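Local coordinates for D-2-hydroxyacid dehydrogensase protein (Ketogulonicigenium vulgare, PDB 4LSW), which probably catalyses the NAD(P)-dependent interconversion of D-2-hydroxyacids and 2-oxoacids, at residues Asp98-Asp103 / Lys291-Leu296; Ala242-Leu247 / Pro268-Leu273; Ala256-Glu261 / Pro280-Gly285. All coordinates share one frame; numbering follows the deposited sequence.

Contact 1: residues Asp98-Asp103 / Lys291-Leu296; sequences DVLTGD and KAMGQL
Val99 meets Ala292, Met293 and Leu296 on one flank of a helix, and the join is made entirely of apolar side chains. Both methyls and the branch point of Val99 are engaged. Val99 CB rests 3.9 Å from Ala292 CB, while Val99 CG2 comes within 3.4 Å of Met293 CG, tighter than ordinary van der Waals packing. CG2 lies between the backbone N and the carbonyl carbon of its own residue (chi1 -68° to CG1), which turns it at the methionine. The other methyl, CG1, approaches Leu296 CD2 more loosely, at 4.4 Å. Met293 SD lies 4.4 Å from Leu100 CB, a looser touch.

Polar links lie around this patch. Asp103 OD2 accepts hydrogen bonds from Thr286 and Thr289, near the start of the second helix, and Asp98 forms a salt bridge with Arg155.

The contact is near the surface. It packs the turn of residues 98-101, which follows strand 92-94 and leads into helix 101-116, against helix 287-306. In this family the chain passes between its two domains at these two places, so the patch joins the two crossings.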
ATOM      1  N   ASP A  98       7.395   3.542   7.101  1.00 13.73           N
ATOM      2  CA  ASP A  98       7.761   4.962   6.982  1.00 16.68           C
ATOM      3  C   ASP A  98       8.458   5.352   5.681  1.00 16.23           C
ATOM      4  O   ASP A  98       8.206   6.432   5.130  1.00 18.28           O
ATOM      5  CB  ASP A  98       8.574   5.432   8.194  1.00 16.68           C
ATOM      6  CG  ASP A  98       7.778   5.379   9.480  1.00 20.76           C
ATOM      7  OD1 ASP A  98       6.567   5.685   9.438  1.00 20.33           O
ATOM      8  OD2 ASP A  98       8.361   5.037  10.533  1.00 25.80           O
ATOM      9  N   VAL A  99       9.326   4.486   5.184  1.00 14.45           N
ATOM     10  CA  VAL A  99      10.115   4.846   4.015  1.00 13.77           C
ATOM     11  C   VAL A  99       9.314   4.997   2.719  1.00 12.23           C
ATOM     12  O   VAL A  99       9.827   5.557   1.751  1.00 12.76           O
ATOM     13  CB  VAL A  99      11.277   3.861   3.801  1.00 20.00           C
ATOM     14  CG1 VAL A  99      12.289   4.012   4.915  1.00 22.21           C
ATOM     15  CG2 VAL A  99      10.750   2.453   3.750  1.00 19.32           C
ATOM     16  N   LEU A 100       8.065   4.525   2.699  1.00 11.18           N
ATOM     17  CA  LEU A 100       7.237   4.591   1.492  1.00 10.38           C
ATOM     18  C   LEU A 100       6.156   5.683   1.518  1.00  7.02           C
ATOM     19  O   LEU A 100       5.445   5.891   0.529  1.00  8.23           O
ATOM     20  CB  LEU A 100       6.583   3.230   1.189  1.00 12.44           C
ATOM     21  CG  LEU A 100       5.661   2.496   2.173  1.00 13.14           C
ATOM     22  CD1 LEU A 100       4.479   3.310   2.658  1.00 18.52           C
ATOM     23  CD2 LEU A 100       5.151   1.223   1.517  1.00 14.03           C
ATOM     24  N   THR A 101       6.020   6.324   2.674  1.00  7.45           N
ATOM     25  CA  THR A 101       4.870   7.187   2.954  1.00  9.12           C
ATOM     26  C   THR A 101       4.732   8.339   1.957  1.00  6.54           C
ATOM     27  O   THR A 101       3.666   8.553   1.379  1.00  7.52           O
ATOM     28  CB  THR A 101       4.928   7.726   4.393  1.00 10.19           C
ATOM     29  OG1 THR A 101       4.899   6.615   5.304  1.00 14.47           O
ATOM     30  CG2 THR A 101       3.753   8.643   4.683  1.00 12.26           C
ATOM     31  N   GLY A 102       5.829   9.052   1.725  1.00  7.14           N
ATOM     32  CA  GLY A 102       5.793  10.234   0.880  1.00  7.42           C
ATOM     33  C   GLY A 102       5.491   9.905  -0.566  1.00  6.62           C
ATOM     34  O   GLY A 102       4.726  10.611  -1.212  1.00  6.50           O
ATOM     35  N   ASP A 103       6.071   8.826  -1.077  1.00  5.28           N
ATOM     36  CA  ASP A 103       5.839   8.458  -2.465  1.00  5.44           C
ATOM     37  C   ASP A 103       4.408   7.966  -2.690  1.00  5.18           C
ATOM     38  O   ASP A 103       3.810   8.252  -3.719  1.00  6.13           O
ATOM     39  CB  ASP A 103       6.891   7.453  -2.950  1.00  6.42           C
ATOM     40  CG  ASP A 103       8.171   8.138  -3.401  1.00  7.38           C
ATOM     41  OD1 ASP A 103       8.062   9.228  -3.994  1.00  8.56           O
ATOM     42  OD2 ASP A 103       9.268   7.591  -3.176  1.00  7.94           O
ATOM     43  N   LYS A 291      14.741   1.179  -2.684  1.00  9.61           N
ATOM     44  CA  LYS A 291      16.064   1.000  -2.088  1.00 12.68           C
ATOM     45  C   LYS A 291      16.024   1.175  -0.581  1.00 11.50           C
ATOM     46  O   LYS A 291      16.661   0.434   0.158  1.00 10.86           O
ATOM     47  CB  LYS A 291      17.091   1.943  -2.717  1.00 13.04           C
ATOM     48  CG  LYS A 291      17.564   1.456  -4.059  1.00 15.69           C
ATOM     49  CD  LYS A 291      18.664   2.320  -4.621  1.00 13.59           C
ATOM     50  CE  LYS A 291      19.054   1.818  -6.005  1.00 20.58           C
ATOM     51  NZ  LYS A 291      20.194   2.588  -6.586  1.00 26.21           N
ATOM     52  N   ALA A 292      15.260   2.156  -0.117  1.00 10.84           N
ATOM     53  CA  ALA A 292      15.161   2.390   1.311  1.00  9.51           C
ATOM     54  C   ALA A 292      14.495   1.216   2.043  1.00  8.96           C
ATOM     55  O   ALA A 292      14.912   0.866   3.150  1.00 11.69           O
ATOM     56  CB  ALA A 292      14.428   3.694   1.590  1.00 12.14           C
ATOM     57  N   MET A 293      13.475   0.620   1.424  1.00 10.23           N
ATOM     58  CA  MET A 293      12.797  -0.548   1.998  1.00 10.23           C
ATOM     59  C   MET A 293      13.753  -1.734   2.116  1.00 10.65           C
ATOM     60  O   MET A 293      13.839  -2.367   3.169  1.00 10.00           O
ATOM     61  CB  MET A 293      11.571  -0.920   1.159  1.00 11.47           C
ATOM     62  CG  MET A 293      10.480   0.139   1.221  1.00 15.77           C
ATOM     63  SD  MET A 293       9.088  -0.251   0.175  1.00 18.48           S
ATOM     64  CE  MET A 293       8.949  -1.992   0.567  1.00 10.49           C
ATOM     65  N   GLY A 294      14.481  -2.005   1.034  1.00 10.66           N
ATOM     66  CA  GLY A 294      15.461  -3.076   1.007  1.00 10.22           C
ATOM     67  C   GLY A 294      16.572  -2.852   2.015  1.00 12.76           C
ATOM     68  O   GLY A 294      16.994  -3.781   2.701  1.00 12.12           O
ATOM     69  N   GLN A 295      17.048  -1.612   2.101  1.00 10.40           N
ATOM     70  CA  GLN A 295      18.087  -1.248   3.058  1.00 12.31           C
ATOM     71  C   GLN A 295      17.634  -1.488   4.495  1.00 10.28           C
ATOM     72  O   GLN A 295      18.412  -1.944   5.337  1.00 12.69           O
ATOM     73  CB  GLN A 295      18.487   0.222   2.877  1.00 11.79           C
ATOM     74  CG  GLN A 295      19.701   0.645   3.706  1.00 12.66           C
ATOM     75  CD  GLN A 295      20.986  -0.008   3.230  1.00 17.12           C
ATOM     76  OE1 GLN A 295      21.402   0.168   2.081  1.00 19.00           O
ATOM     77  NE2 GLN A 295      21.621  -0.775   4.112  1.00 16.25           N
ATOM     78  N   LEU A 296      16.369  -1.181   4.769  1.00 10.26           N
ATOM     79  CA  LEU A 296      15.805  -1.336   6.104  1.00 10.00           C
ATOM     80  C   LEU A 296      15.672  -2.810   6.483  1.00 10.73           C
ATOM     81  O   LEU A 296      15.978  -3.201   7.612  1.00 12.63           O
ATOM     82  CB  LEU A 296      14.451  -0.627   6.168  1.00 11.32           C
ATOM     83  CG  LEU A 296      13.778  -0.512   7.535  1.00 12.57           C
ATOM     84  CD1 LEU A 296      14.772  -0.068   8.602  1.00 14.68           C
ATOM     85  CD2 LEU A 296      12.599   0.461   7.442  1.00 15.02           C
TER

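Contact 2: residues Ala242-Leu247 / Pro268-Leu273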
ATOM      1  N   ALA A 242     -20.233  -2.538  -5.543  1.00 11.85           N
ATOM      2  CA  ALA A 242     -20.940  -1.278  -5.345  1.00  8.18           C
ATOM      3  C   ALA A 242     -20.261  -0.157  -6.130  1.00  8.12           C
ATOM      4  O   ALA A 242     -20.939   0.721  -6.664  1.00  8.55           O
ATOM      5  CB  ALA A 242     -21.003  -0.922  -3.886  1.00 10.09           C
ATOM      6  N   LEU A 243     -18.927  -0.193  -6.182  1.00  9.44           N
ATOM      7  CA  LEU A 243     -18.162   0.846  -6.863  1.00 10.85           C
ATOM      8  C   LEU A 243     -18.405   0.790  -8.368  1.00  7.11           C
ATOM      9  O   LEU A 243     -18.688   1.806  -9.009  1.00  9.48           O
ATOM     10  CB  LEU A 243     -16.671   0.691  -6.549  1.00  7.44           C
ATOM     11  CG  LEU A 243     -15.710   1.659  -7.255  1.00  9.75           C
ATOM     12  CD1 LEU A 243     -16.128   3.085  -6.985  1.00 12.52           C
ATOM     13  CD2 LEU A 243     -14.291   1.423  -6.779  1.00  9.05           C
ATOM     14  N   ILE A 244     -18.346  -0.416  -8.931  1.00  9.15           N
ATOM     15  CA  ILE A 244     -18.555  -0.579 -10.358  1.00  9.92           C
ATOM     16  C   ILE A 244     -19.968  -0.168 -10.778  1.00  9.18           C
ATOM     17  O   ILE A 244     -20.145   0.555 -11.753  1.00 11.99           O
ATOM     18  CB  ILE A 244     -18.233  -2.022 -10.790  1.00 10.51           C
ATOM     19  CG1 ILE A 244     -16.723  -2.251 -10.670  1.00 11.79           C
ATOM     20  CG2 ILE A 244     -18.671  -2.262 -12.217  1.00 11.48           C
ATOM     21  CD1 ILE A 244     -16.306  -3.706 -10.725  1.00 14.17           C
ATOM     22  N   ALA A 245     -20.974  -0.607 -10.023  1.00 10.75           N
ATOM     23  CA  ALA A 245     -22.349  -0.244 -10.337  1.00 10.31           C
ATOM     24  C   ALA A 245     -22.574   1.266 -10.272  1.00  9.39           C
ATOM     25  O   ALA A 245     -23.271   1.836 -11.109  1.00 12.57           O
ATOM     26  CB  ALA A 245     -23.310  -0.960  -9.406  1.00  9.89           C
ATOM     27  N   ALA A 246     -21.976   1.909  -9.275  1.00  9.48           N
ATOM     28  CA  ALA A 246     -22.147   3.350  -9.118  1.00  8.66           C
ATOM     29  C   ALA A 246     -21.461   4.132 -10.242  1.00 10.40           C
ATOM     30  O   ALA A 246     -22.002   5.125 -10.725  1.00 10.05           O
ATOM     31  CB  ALA A 246     -21.649   3.803  -7.769  1.00  6.12           C
ATOM     32  N   LEU A 247     -20.281   3.686 -10.653  1.00 10.18           N
ATOM     33  CA  LEU A 247     -19.597   4.326 -11.777  1.00 11.16           C
ATOM     34  C   LEU A 247     -20.374   4.146 -13.075  1.00 13.81           C
ATOM     35  O   LEU A 247     -20.486   5.077 -13.872  1.00 15.09           O
ATOM     36  CB  LEU A 247     -18.169   3.795 -11.926  1.00 10.06           C
ATOM     37  CG  LEU A 247     -17.211   4.258 -10.830  1.00 11.02           C
ATOM     38  CD1 LEU A 247     -15.997   3.359 -10.727  1.00  9.65           C
ATOM     39  CD2 LEU A 247     -16.780   5.693 -11.095  1.00 11.38           C
ATOM     40  N   PRO A 268     -12.210  -7.018 -14.964  1.00 19.15           N
ATOM     41  CA  PRO A 268     -12.206  -6.483 -16.334  1.00 22.56           C
ATOM     42  C   PRO A 268     -13.155  -5.301 -16.523  1.00 20.19           C
ATOM     43  O   PRO A 268     -12.923  -4.455 -17.384  1.00 22.09           O
ATOM     44  CB  PRO A 268     -12.698  -7.667 -17.172  1.00 23.28           C
ATOM     45  CG  PRO A 268     -12.350  -8.875 -16.367  1.00 26.06           C
ATOM     46  CD  PRO A 268     -12.471  -8.469 -14.930  1.00 22.36           C
ATOM     47  N   ARG A 269     -14.212  -5.244 -15.720  1.00 20.12           N
ATOM     48  CA  ARG A 269     -15.209  -4.193 -15.864  1.00 20.80           C
ATOM     49  C   ARG A 269     -14.655  -2.790 -15.593  1.00 19.75           C
ATOM     50  O   ARG A 269     -15.194  -1.799 -16.091  1.00 19.54           O
ATOM     51  CB  ARG A 269     -16.410  -4.478 -14.969  1.00 19.93           C
ATOM     52  CG  ARG A 269     -17.311  -5.575 -15.508  1.00 19.59           C
ATOM     53  CD  ARG A 269     -18.368  -5.924 -14.487  1.00 18.05           C
ATOM     54  NE  ARG A 269     -17.763  -6.403 -13.248  1.00 19.81           N
ATOM     55  CZ  ARG A 269     -18.435  -6.629 -12.127  1.00 13.98           C
ATOM     56  NH1 ARG A 269     -19.751  -6.420 -12.088  1.00 21.40           N
ATOM     57  NH2 ARG A 269     -17.811  -7.069 -11.042  1.00 15.50           N
ATOM     58  N   PHE A 270     -13.575  -2.709 -14.819  1.00 18.37           N
ATOM     59  CA  PHE A 270     -12.926  -1.426 -14.579  1.00 17.01           C
ATOM     60  C   PHE A 270     -12.377  -0.845 -15.876  1.00 18.57           C
ATOM     61  O   PHE A 270     -12.223   0.369 -16.009  1.00 21.55           O
ATOM     62  CB  PHE A 270     -11.800  -1.572 -13.546  1.00 16.77           C
ATOM     63  CG  PHE A 270     -12.281  -1.631 -12.128  1.00 13.86           C
ATOM     64  CD1 PHE A 270     -13.024  -0.586 -11.591  1.00 15.01           C
ATOM     65  CD2 PHE A 270     -11.966  -2.716 -11.322  1.00 13.20           C
ATOM     66  CE1 PHE A 270     -13.466  -0.636 -10.278  1.00 14.25           C
ATOM     67  CE2 PHE A 270     -12.401  -2.772 -10.009  1.00 13.46           C
ATOM     68  CZ  PHE A 270     -13.153  -1.724  -9.485  1.00 13.21           C
ATOM     69  N   ARG A 271     -12.092  -1.726 -16.833  1.00 19.17           N
ATOM     70  CA  ARG A 271     -11.521  -1.329 -18.111  1.00 24.72           C
ATOM     71  C   ARG A 271     -12.591  -0.728 -19.029  1.00 21.81           C
ATOM     72  O   ARG A 271     -12.289   0.102 -19.888  1.00 21.41           O
ATOM     73  CB  ARG A 271     -10.859  -2.547 -18.771  1.00 26.20           C
ATOM     74  CG  ARG A 271      -9.865  -2.248 -19.874  1.00 31.23           C
ATOM     75  CD  ARG A 271      -9.227  -3.538 -20.401  1.00 28.86           C
ATOM     76  NE  ARG A 271      -8.024  -3.929 -19.665  1.00 28.09           N
ATOM     77  CZ  ARG A 271      -7.947  -4.963 -18.832  1.00 25.68           C
ATOM     78  NH1 ARG A 271      -9.003  -5.738 -18.621  1.00 28.83           N
ATOM     79  NH2 ARG A 271      -6.806  -5.233 -18.213  1.00 25.93           N
ATOM     80  N   ASP A 272     -13.842  -1.144 -18.825  1.00 21.90           N
ATOM     81  CA  ASP A 272     -14.963  -0.718 -19.666  1.00 24.63           C
ATOM     82  C   ASP A 272     -15.535   0.653 -19.297  1.00 24.06           C
ATOM     83  O   ASP A 272     -16.233   1.280 -20.094  1.00 28.34           O
ATOM     84  CB  ASP A 272     -16.092  -1.757 -19.605  1.00 21.77           C
ATOM     85  CG  ASP A 272     -15.639  -3.145 -20.024  1.00 29.97           C
ATOM     86  OD1 ASP A 272     -14.746  -3.242 -20.889  1.00 33.62           O
ATOM     87  OD2 ASP A 272     -16.176  -4.131 -19.479  1.00 33.38           O
ATOM     88  N   LEU A 273     -15.250   1.110 -18.084  1.00 22.90           N
ATOM     89  CA  LEU A 273     -15.791   2.378 -17.605  1.00 20.37           C
ATOM     90  C   LEU A 273     -14.993   3.563 -18.157  1.00 22.21           C
ATOM     91  O   LEU A 273     -13.774   3.480 -18.285  1.00 26.54           O
ATOM     92  CB  LEU A 273     -15.816   2.384 -16.074  1.00 21.45           C
ATOM     93  CG  LEU A 273     -16.682   1.284 -15.450  1.00 18.93           C
ATOM     94  CD1 LEU A 273     -16.253   0.973 -14.018  1.00 19.16           C
ATOM     95  CD2 LEU A 273     -18.148   1.686 -15.500  1.00 19.64           C
TER
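Ile244 turns CG1 anti to its carbonyl carbon (chi1 -69°) and extends beyond it, which carries CD1 straight out from the helix toward Arg269 and Phe270. Phe270 has its own CG anti to the carbonyl carbon (chi1 -79°), and this swings the ring back under the isoleucine. The result is a CH-pi contact over the ring face: Ile244 CG1 stands 4.0 Å from the centroid of the Phe270 ring, 28° off its normal. Its terminal methyl, CD1, is held between two flat groups. It sits near the rim of the phenyl, with Phe270 CZ 3.9 Å away, and on its far side lies the guanidinium of Arg269, with NH2 3.7 Å from Ile244 CD1. Leu243 takes the edge of the same ring, its CD2 being 4.1 Å from Phe270 CE1.

One turn further along the helix, Leu247 CB packs 4.0 Å from Leu273 CD1, the two side chains crossing at about a right angle. An alanine in place of Phe270 would probably open a gap beneath Ile244 and leave Leu243 without the ring edge it packs on.

No hydrogen bond joins residues 242-247 to 268-273, so aliphatic and aromatic surfaces make this part of the join. Arg269 serves in two ways: a face of its guanidinium is used as an apolar surface, while NH2 forms salt bridges with Asp267 and Glu241, the latter adding a polar tie to helix 240-249. The two carboxylates probably offset its charge while the guanidinium face stays against the isoleucine.

Contact 3: residues Ala256-Glu261 / Pro280-Gly285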
ATOM      1  N   ALA A 256     -10.030   6.818  -9.251  1.00  6.19           N
ATOM      2  CA  ALA A 256      -8.635   6.618  -9.601  1.00  8.37           C
ATOM      3  C   ALA A 256      -8.101   5.573  -8.644  1.00  6.80           C
ATOM      4  O   ALA A 256      -8.109   5.769  -7.436  1.00  5.72           O
ATOM      5  CB  ALA A 256      -7.868   7.931  -9.476  1.00  6.48           C
ATOM      6  N   LEU A 257      -7.693   4.423  -9.178  1.00  6.33           N
ATOM      7  CA  LEU A 257      -7.408   3.264  -8.342  1.00  6.49           C
ATOM      8  C   LEU A 257      -6.013   2.721  -8.601  1.00  7.70           C
ATOM      9  O   LEU A 257      -5.640   2.517  -9.759  1.00  8.64           O
ATOM     10  CB  LEU A 257      -8.440   2.167  -8.629  1.00  9.76           C
ATOM     11  CG  LEU A 257      -9.919   2.557  -8.499  1.00  7.63           C
ATOM     12  CD1 LEU A 257     -10.794   1.394  -8.955  1.00 11.32           C
ATOM     13  CD2 LEU A 257     -10.285   2.931  -7.079  1.00  8.92           C
ATOM     14  N   ASP A 258      -5.256   2.512  -7.525  1.00  8.03           N
ATOM     15  CA  ASP A 258      -3.919   1.942  -7.601  1.00  8.98           C
ATOM     16  C   ASP A 258      -3.933   0.530  -7.016  1.00 10.57           C
ATOM     17  O   ASP A 258      -2.932  -0.161  -7.055  1.00 13.49           O
ATOM     18  CB  ASP A 258      -2.906   2.848  -6.867  1.00 10.52           C
ATOM     19  CG  ASP A 258      -1.443   2.409  -7.064  1.00  8.68           C
ATOM     20  OD1 ASP A 258      -0.993   2.289  -8.230  1.00  9.04           O
ATOM     21  OD2 ASP A 258      -0.764   2.199  -6.028  1.00  7.67           O
ATOM     22  N   VAL A 259      -5.069   0.090  -6.488  1.00  9.21           N
ATOM     23  CA  VAL A 259      -5.123  -1.235  -5.887  1.00 10.21           C
ATOM     24  C   VAL A 259      -6.462  -1.879  -6.218  1.00 10.73           C
ATOM     25  O   VAL A 259      -7.479  -1.187  -6.346  1.00 12.41           O
ATOM     26  CB  VAL A 259      -4.965  -1.139  -4.382  1.00 11.22           C
ATOM     27  CG1 VAL A 259      -6.094  -0.353  -3.845  1.00 15.18           C
ATOM     28  CG2 VAL A 259      -4.892  -2.522  -3.731  1.00 15.01           C
ATOM     29  N   PHE A 260      -6.451  -3.198  -6.391  1.00 12.34           N
ATOM     30  CA  PHE A 260      -7.642  -3.921  -6.836  1.00 13.85           C
ATOM     31  C   PHE A 260      -7.701  -5.304  -6.201  1.00 12.57           C
ATOM     32  O   PHE A 260      -6.669  -5.916  -5.943  1.00 15.41           O
ATOM     33  CB  PHE A 260      -7.622  -4.122  -8.353  1.00 12.35           C
ATOM     34  CG  PHE A 260      -7.393  -2.870  -9.156  1.00 11.29           C
ATOM     35  CD1 PHE A 260      -6.105  -2.390  -9.366  1.00 12.39           C
ATOM     36  CD2 PHE A 260      -8.455  -2.207  -9.748  1.00 11.24           C
ATOM     37  CE1 PHE A 260      -5.897  -1.244 -10.121  1.00 11.79           C
ATOM     38  CE2 PHE A 260      -8.256  -1.067 -10.509  1.00 10.75           C
ATOM     39  CZ  PHE A 260      -6.961  -0.585 -10.697  1.00 10.99           C
ATOM     40  N   GLU A 261      -8.913  -5.803  -5.963  1.00 13.31           N
ATOM     41  CA  GLU A 261      -9.076  -7.186  -5.528  1.00 14.86           C
ATOM     42  C   GLU A 261      -8.530  -8.111  -6.609  1.00 12.87           C
ATOM     43  O   GLU A 261      -8.821  -7.929  -7.794  1.00 13.88           O
ATOM     44  CB  GLU A 261     -10.552  -7.506  -5.264  1.00 15.92           C
ATOM     45  CG  GLU A 261     -11.132  -6.869  -4.006  1.00 15.59           C
ATOM     46  CD  GLU A 261     -10.632  -7.486  -2.710  1.00 20.04           C
ATOM     47  OE1 GLU A 261      -9.907  -8.506  -2.743  1.00 25.15           O
ATOM     48  OE2 GLU A 261     -10.969  -6.943  -1.640  1.00 20.76           O
ATOM     49  N   PRO A 280      -1.032   0.409 -11.795  1.00 10.71           N
ATOM     50  CA  PRO A 280      -0.659  -0.972 -11.452  1.00 12.80           C
ATOM     51  C   PRO A 280      -0.003  -1.149 -10.076  1.00 10.17           C
ATOM     52  O   PRO A 280       1.103  -1.694  -9.972  1.00 11.39           O
ATOM     53  CB  PRO A 280       0.326  -1.335 -12.567  1.00 11.22           C
ATOM     54  CG  PRO A 280       1.021  -0.033 -12.848  1.00 11.52           C
ATOM     55  CD  PRO A 280      -0.082   1.016 -12.741  1.00 11.92           C
ATOM     56  N   HIS A 281      -0.708  -0.737  -9.024  1.00 10.40           N
ATOM     57  CA  HIS A 281      -0.188  -0.780  -7.660  1.00  9.28           C
ATOM     58  C   HIS A 281       1.267  -0.351  -7.542  1.00 10.39           C
ATOM     59  O   HIS A 281       2.127  -1.106  -7.078  1.00 11.87           O
ATOM     60  CB  HIS A 281      -0.437  -2.135  -6.990  1.00 11.14           C
ATOM     61  CG  HIS A 281      -0.522  -2.052  -5.497  1.00 14.34           C
ATOM     62  ND1 HIS A 281      -1.080  -3.046  -4.720  1.00 18.59           N
ATOM     63  CD2 HIS A 281      -0.137  -1.077  -4.639  1.00 15.97           C
ATOM     64  CE1 HIS A 281      -1.019  -2.693  -3.448  1.00 18.89           C
ATOM     65  NE2 HIS A 281      -0.451  -1.502  -3.371  1.00 17.71           N
ATOM     66  N   HIS A 282       1.525   0.883  -7.955  1.00 10.45           N
ATOM     67  CA  HIS A 282       2.884   1.397  -7.882  1.00 10.19           C
ATOM     68  C   HIS A 282       3.003   2.679  -7.065  1.00 10.57           C
ATOM     69  O   HIS A 282       3.948   3.446  -7.266  1.00 10.35           O
ATOM     70  CB  HIS A 282       3.508   1.572  -9.281  1.00 11.35           C
ATOM     71  CG  HIS A 282       2.977   2.739 -10.060  1.00 10.52           C
ATOM     72  ND1 HIS A 282       3.780   3.527 -10.862  1.00  8.67           N
ATOM     73  CD2 HIS A 282       1.724   3.235 -10.189  1.00  9.76           C
ATOM     74  CE1 HIS A 282       3.050   4.463 -11.435  1.00  9.99           C
ATOM     75  NE2 HIS A 282       1.793   4.303 -11.053  1.00 11.18           N
ATOM     76  N   ALA A 283       2.081   2.910  -6.131  1.00  8.83           N
ATOM     77  CA  ALA A 283       2.220   4.076  -5.247  1.00  9.03           C
ATOM     78  C   ALA A 283       3.574   4.159  -4.530  1.00  9.62           C
ATOM     79  O   ALA A 283       4.113   5.254  -4.341  1.00  8.44           O
ATOM     80  CB  ALA A 283       1.081   4.135  -4.232  1.00  9.48           C
ATOM     81  N   SER A 284       4.141   3.019  -4.149  1.00  8.32           N
ATOM     82  CA  SER A 284       5.456   3.018  -3.511  1.00  9.12           C
ATOM     83  C   SER A 284       6.573   2.735  -4.521  1.00  7.03           C
ATOM     84  O   SER A 284       7.730   2.561  -4.136  1.00  9.31           O
ATOM     85  CB  SER A 284       5.513   1.996  -2.378  1.00 12.84           C
ATOM     86  OG  SER A 284       5.475   0.680  -2.888  1.00 14.51           O
ATOM     87  N   GLY A 285       6.215   2.720  -5.803  1.00  9.65           N
ATOM     88  CA  GLY A 285       7.134   2.316  -6.860  1.00 10.19           C
ATOM     89  C   GLY A 285       8.158   3.342  -7.335  1.00  7.08           C
ATOM     90  O   GLY A 285       8.154   3.725  -8.503  1.00  9.08           O
TER
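Asp258, just past the end of strand 254-257 in the Rossmann-type NAD-binding domain, reaches across to the His281-Ala283 loop, in the region where this family builds its active site. The side chain has CG anti to the backbone N (chi1 -172°), which sends the carboxylate over the neighbouring loop, where two consecutive peptide N-H groups meet it. His282 N donates to Asp258 OD1 at 2.9 Å, and that oxygen receives it on its syn lone pair. Ala283 N donates to Asp258 OD2, also at 2.9 Å and on the syn side, but 30° out of the carboxylate plane. With one bond to each oxygen, the carboxylate is hindered from rotating, and the pair ties down the start of the His282-Gly285 turn. Ala283 CB is close too, at 3.2 Å from Asp258 OD2. Leu107 and Met111 of helix 101-116 pack on this buried aspartate.

His281 lies alongside Val259, the two side chains pointing the same way. Val259 CB is above one face of the imidazole, toward its rim, and Val259 CG2 comes 3.9 Å from His281 CE1. The ring also has a hydrogen bond from ND1 to Glu263, and the two are probably the histidine-glutamate pair used by relatives for acid-base chemistry. Asp258 would then probably steady the backbone just after His281.

The His282 ring bonds through NE2 to Gln279 and turns its CD2 edge to Asp258 OD1, which lies in the ring plane, 3.5 Å from His282 CD2.

From the N terminus, the chain first reaches residues 98-103, which wait until residues 291-296 to close contact 1, and the long loop so formed holds nearly all of the NAD-binding domain. Inside it, residues 242-247 open contact 2, residues 256-261 open contact 3 before contact 2 closes at 268-273, and contact 3 closes at 280-285: the two cross, and both nest within contact 1. Contact 3 sits between the others, touching contact 2 through Leu257 and Phe270, and contact 1 through Ser284 and Leu100. Contacts 1 and 2 do not touch, their nearest atoms being about 20 Å apart. Together they run from the interdomain crossings to the outer helices of the Rossmann-type domain.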